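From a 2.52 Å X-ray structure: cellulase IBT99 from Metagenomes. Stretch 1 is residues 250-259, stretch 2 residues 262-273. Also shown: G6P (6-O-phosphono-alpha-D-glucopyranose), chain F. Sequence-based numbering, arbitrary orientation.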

# COMPACT_ATOMS: atom_id res chain seq x y z
N ASN A 250 -37.58 -1.05 -5.04
CA ASN A 250 -36.74 -2.24 -4.95
C ASN A 250 -35.63 -2.10 -3.92
O ASN A 250 -35.04 -3.11 -3.52
CB ASN A 250 -36.14 -2.58 -6.31
CG ASN A 250 -36.92 -3.64 -7.05
OD1 ASN A 250 -37.79 -3.34 -7.86
ND2 ASN A 250 -36.61 -4.91 -6.77
N SER A 251 -35.33 -0.88 -3.47
CA SER A 251 -34.29 -0.67 -2.48
C SER A 251 -34.67 -1.21 -1.10
O SER A 251 -33.80 -1.29 -0.23
CB SER A 251 -33.95 0.82 -2.37
OG SER A 251 -33.50 1.33 -3.61
N ALA A 252 -35.94 -1.57 -0.90
CA ALA A 252 -36.36 -2.11 0.39
C ALA A 252 -35.70 -3.46 0.67
O ALA A 252 -35.27 -3.73 1.80
CB ALA A 252 -37.88 -2.24 0.44
N LEU A 253 -35.61 -4.32 -0.35
CA LEU A 253 -34.98 -5.62 -0.16
C LEU A 253 -33.49 -5.49 0.08
O LEU A 253 -32.92 -6.18 0.94
CB LEU A 253 -35.26 -6.52 -1.37
CG LEU A 253 -36.65 -7.14 -1.52
CD1 LEU A 253 -37.10 -7.78 -0.22
CD2 LEU A 253 -37.68 -6.13 -2.02
N ILE A 254 -32.82 -4.61 -0.67
CA ILE A 254 -31.38 -4.44 -0.52
C ILE A 254 -31.04 -3.82 0.83
O ILE A 254 -30.09 -4.22 1.50
CB ILE A 254 -30.81 -3.62 -1.69
CG1 ILE A 254 -31.09 -4.33 -3.02
CG2 ILE A 254 -29.32 -3.39 -1.51
CD1 ILE A 254 -30.54 -3.61 -4.23
N SER A 255 -31.83 -2.82 1.25
CA SER A 255 -31.59 -2.18 2.54
C SER A 255 -31.97 -3.06 3.72
O SER A 255 -31.61 -2.73 4.85
CB SER A 255 -32.36 -0.86 2.61
OG SER A 255 -33.75 -1.06 2.43
N SER A 256 -32.69 -4.16 3.48
CA SER A 256 -33.06 -5.07 4.56
C SER A 256 -32.06 -6.21 4.73
O SER A 256 -31.87 -6.69 5.85
CB SER A 256 -34.45 -5.65 4.31
OG SER A 256 -35.43 -4.63 4.29
N MSE A 257 -31.44 -6.66 3.64
CA MSE A 257 -30.47 -7.75 3.70
C MSE A 257 -29.11 -7.26 4.18
O MSE A 257 -28.43 -7.93 4.95
CB MSE A 257 -30.35 -8.43 2.33
CG MSE A 257 -31.66 -8.98 1.80
SE MSE A 257 -31.56 -9.58 -0.05
CE MSE A 257 -30.41 -11.14 0.20
N PHE A 258 -28.72 -6.07 3.71
CA PHE A 258 -27.46 -5.45 4.08
C PHE A 258 -27.77 -4.15 4.80
O PHE A 258 -28.22 -3.18 4.18
CB PHE A 258 -26.59 -5.21 2.84
CG PHE A 258 -26.57 -6.37 1.89
CD1 PHE A 258 -25.82 -7.50 2.18
CD2 PHE A 258 -27.29 -6.34 0.71
CE1 PHE A 258 -25.80 -8.58 1.31
CE2 PHE A 258 -27.28 -7.42 -0.16
CZ PHE A 258 -26.52 -8.54 0.14
N THR A 259 -27.55 -4.13 6.12
CA THR A 259 -28.06 -3.09 6.99
C THR A 259 -27.02 -2.04 7.36
O THR A 259 -27.30 -1.19 8.22
CB THR A 259 -28.63 -3.72 8.27
OG1 THR A 259 -27.57 -4.38 8.98
CG2 THR A 259 -29.71 -4.73 7.93
C1 G6P F . -30.68 9.29 -13.39
C2 G6P F . -29.40 8.51 -13.69
C3 G6P F . -29.10 8.50 -15.19
C4 G6P F . -30.33 8.07 -15.98
C5 G6P F . -31.52 8.95 -15.58
C6 G6P F . -32.78 8.62 -16.37
O1 G6P F . -30.46 10.68 -13.69
O2 G6P F . -28.30 9.09 -12.99
O3 G6P F . -28.02 7.61 -15.46
O4 G6P F . -30.08 8.20 -17.38
O5 G6P F . -31.76 8.80 -14.18
O6 G6P F . -32.52 7.65 -17.38
P G6P F . -33.60 7.39 -18.54
O1P G6P F . -33.59 5.90 -18.74
O2P G6P F . -33.10 8.20 -19.71
O3P G6P F . -34.89 7.92 -17.94
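Stretch 2 262-273: LPNTYWQYYLMP

Stretch 1 is mostly helix, running to Met257 and held by bonds such as Ser255 N to Ser251 O (2.9 Å) and Phe258 N to Ile254 O (3.2 Å); Phe258 is the first residue to leave helical phi/psi. Stretch 2 begins as a short strand, Leu262 and Pro263, then bends through a type I turn from Asn264 to Trp267 into a weakly bonded helix of about 267–270. Asn264 suits the start of this bend because its short side chain can reach the backbone two residues ahead: OD1 accepts from Tyr266 N at 3.0 Å, a capping bond.

The chain doubles back at first. The CA atoms of Ser255 and Leu262 are 6.1 Å apart, those of Ser251 and Thr265 6.6 Å, and those of Asn250 and Gln268 6.7 Å, so Leu262 to Gln268 pass from the later part of the helix toward its beginning, after which Leu271 returns to lie against Ile254 and Phe258.

Ile254 is the centre of the packing, with 100 Å² of its surface covered by stretch 2. Its branched, wholly apolar side chain can meet several neighbours at once: CG2 lies 3.7 Å from Pro263 CG and 3.7 Å from Leu271 CD1, Ile254 CD1 is 3.8 Å from Trp267 CB, and Ile254 CG1 is 3.8 Å from SE of the selenomethionine Met272. Pro263, compact and rigid, also places its CD 4.0 Å from Ser255 CB. Ser255 makes this contact through CB, while its hydroxyl is satisfied within its own helix, OG donating to Ser251 O at 2.7 Å. Leu271 extends the apolar patch, with CD1 3.9 Å from Phe258 CE2, while the long, flexible Met272 brings CE to 4.2 Å from Leu253 CB.

The CA-to-CB bond of Tyr266 points away from stretch 1, and its OH accepts a hydrogen bond from O3 of the bound G6P at 3.2 Å.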

# COMPACT_ATOMS: atom_id res chain seq x y z
N LEU A 262 -27.33 2.87 3.40
CA LEU A 262 -28.44 2.99 2.46
C LEU A 262 -27.92 2.85 1.04
O LEU A 262 -27.04 3.62 0.63
CB LEU A 262 -29.14 4.33 2.63
CG LEU A 262 -30.05 4.44 3.86
CD1 LEU A 262 -30.50 5.87 4.09
CD2 LEU A 262 -31.25 3.52 3.70
N PRO A 263 -28.41 1.89 0.26
CA PRO A 263 -27.78 1.58 -1.02
C PRO A 263 -28.10 2.59 -2.11
O PRO A 263 -29.13 3.26 -2.08
CB PRO A 263 -28.36 0.20 -1.37
CG PRO A 263 -29.72 0.23 -0.75
CD PRO A 263 -29.58 1.03 0.53
N ASN A 264 -27.19 2.68 -3.07
CA ASN A 264 -27.48 3.39 -4.30
C ASN A 264 -28.57 2.65 -5.07
O ASN A 264 -28.70 1.43 -4.99
CB ASN A 264 -26.22 3.54 -5.15
CG ASN A 264 -26.41 4.49 -6.33
OD1 ASN A 264 -27.34 4.33 -7.13
ND2 ASN A 264 -25.53 5.47 -6.44
N THR A 265 -29.36 3.42 -5.83
CA THR A 265 -30.50 2.84 -6.53
C THR A 265 -30.06 1.78 -7.54
O THR A 265 -30.73 0.75 -7.70
CB THR A 265 -31.30 3.96 -7.21
OG1 THR A 265 -32.13 4.60 -6.24
CG2 THR A 265 -32.15 3.42 -8.34
N TYR A 266 -28.93 2.00 -8.21
CA TYR A 266 -28.51 1.12 -9.30
C TYR A 266 -28.00 -0.24 -8.83
O TYR A 266 -27.65 -1.06 -9.69
CB TYR A 266 -27.44 1.81 -10.14
CG TYR A 266 -28.01 2.72 -11.21
CD1 TYR A 266 -28.33 2.22 -12.46
CD2 TYR A 266 -28.24 4.06 -10.96
CE1 TYR A 266 -28.85 3.03 -13.45
CE2 TYR A 266 -28.76 4.89 -11.94
CZ TYR A 266 -29.07 4.37 -13.18
OH TYR A 266 -29.59 5.19 -14.16
N TRP A 267 -27.96 -0.51 -7.53
CA TRP A 267 -27.69 -1.87 -7.08
C TRP A 267 -28.81 -2.83 -7.43
O TRP A 267 -28.66 -4.05 -7.25
CB TRP A 267 -27.44 -1.90 -5.57
CG TRP A 267 -26.11 -1.37 -5.17
CD1 TRP A 267 -25.84 -0.14 -4.63
CD2 TRP A 267 -24.85 -2.04 -5.30
NE1 TRP A 267 -24.49 -0.01 -4.41
CE2 TRP A 267 -23.86 -1.16 -4.81
CE3 TRP A 267 -24.46 -3.29 -5.77
CZ2 TRP A 267 -22.51 -1.50 -4.78
CZ3 TRP A 267 -23.12 -3.63 -5.75
CH2 TRP A 267 -22.16 -2.74 -5.25
N GLN A 268 -29.94 -2.31 -7.93
CA GLN A 268 -31.05 -3.15 -8.35
C GLN A 268 -30.65 -4.12 -9.46
O GLN A 268 -31.18 -5.23 -9.54
CB GLN A 268 -32.20 -2.26 -8.81
CG GLN A 268 -33.44 -2.98 -9.29
CD GLN A 268 -34.35 -2.06 -10.09
OE1 GLN A 268 -35.56 -2.27 -10.15
NE2 GLN A 268 -33.77 -1.05 -10.71
N TYR A 269 -29.70 -3.72 -10.31
CA TYR A 269 -29.31 -4.53 -11.46
C TYR A 269 -28.13 -5.44 -11.18
O TYR A 269 -27.98 -6.46 -11.86
CB TYR A 269 -28.99 -3.63 -12.66
CG TYR A 269 -30.03 -2.56 -12.91
CD1 TYR A 269 -29.76 -1.23 -12.64
CD2 TYR A 269 -31.28 -2.89 -13.41
CE1 TYR A 269 -30.71 -0.25 -12.86
CE2 TYR A 269 -32.24 -1.92 -13.64
CZ TYR A 269 -31.95 -0.60 -13.36
OH TYR A 269 -32.89 0.37 -13.59
N TYR A 270 -27.29 -5.11 -10.20
CA TYR A 270 -26.13 -5.94 -9.87
C TYR A 270 -26.48 -7.00 -8.84
O TYR A 270 -26.17 -8.18 -9.03
CB TYR A 270 -24.98 -5.07 -9.36
CG TYR A 270 -24.35 -4.20 -10.43
CD1 TYR A 270 -23.35 -4.71 -11.25
CD2 TYR A 270 -24.75 -2.89 -10.61
CE1 TYR A 270 -22.77 -3.92 -12.23
CE2 TYR A 270 -24.17 -2.10 -11.59
CZ TYR A 270 -23.18 -2.62 -12.39
OH TYR A 270 -22.61 -1.84 -13.37
N LEU A 271 -27.12 -6.61 -7.74
CA LEU A 271 -27.49 -7.56 -6.70
C LEU A 271 -28.71 -8.39 -7.06
O LEU A 271 -28.89 -9.48 -6.52
CB LEU A 271 -27.74 -6.83 -5.38
CG LEU A 271 -26.53 -6.10 -4.78
CD1 LEU A 271 -26.92 -5.39 -3.50
CD2 LEU A 271 -25.38 -7.07 -4.55
N MSE A 272 -29.56 -7.90 -7.96
CA MSE A 272 -30.77 -8.63 -8.35
C MSE A 272 -30.99 -8.66 -9.86
O MSE A 272 -31.98 -8.11 -10.35
CB MSE A 272 -31.99 -8.01 -7.66
CG MSE A 272 -31.87 -7.88 -6.15
SE MSE A 272 -33.12 -6.60 -5.37
CE MSE A 272 -34.74 -7.68 -5.39
N PRO A 273 -30.08 -9.30 -10.61
CA PRO A 273 -30.31 -9.43 -12.05
C PRO A 273 -31.45 -10.37 -12.39
O PRO A 273 -32.06 -10.24 -13.46
CB PRO A 273 -28.97 -9.95 -12.58
CG PRO A 273 -28.38 -10.67 -11.43
CD PRO A 273 -28.79 -9.88 -10.21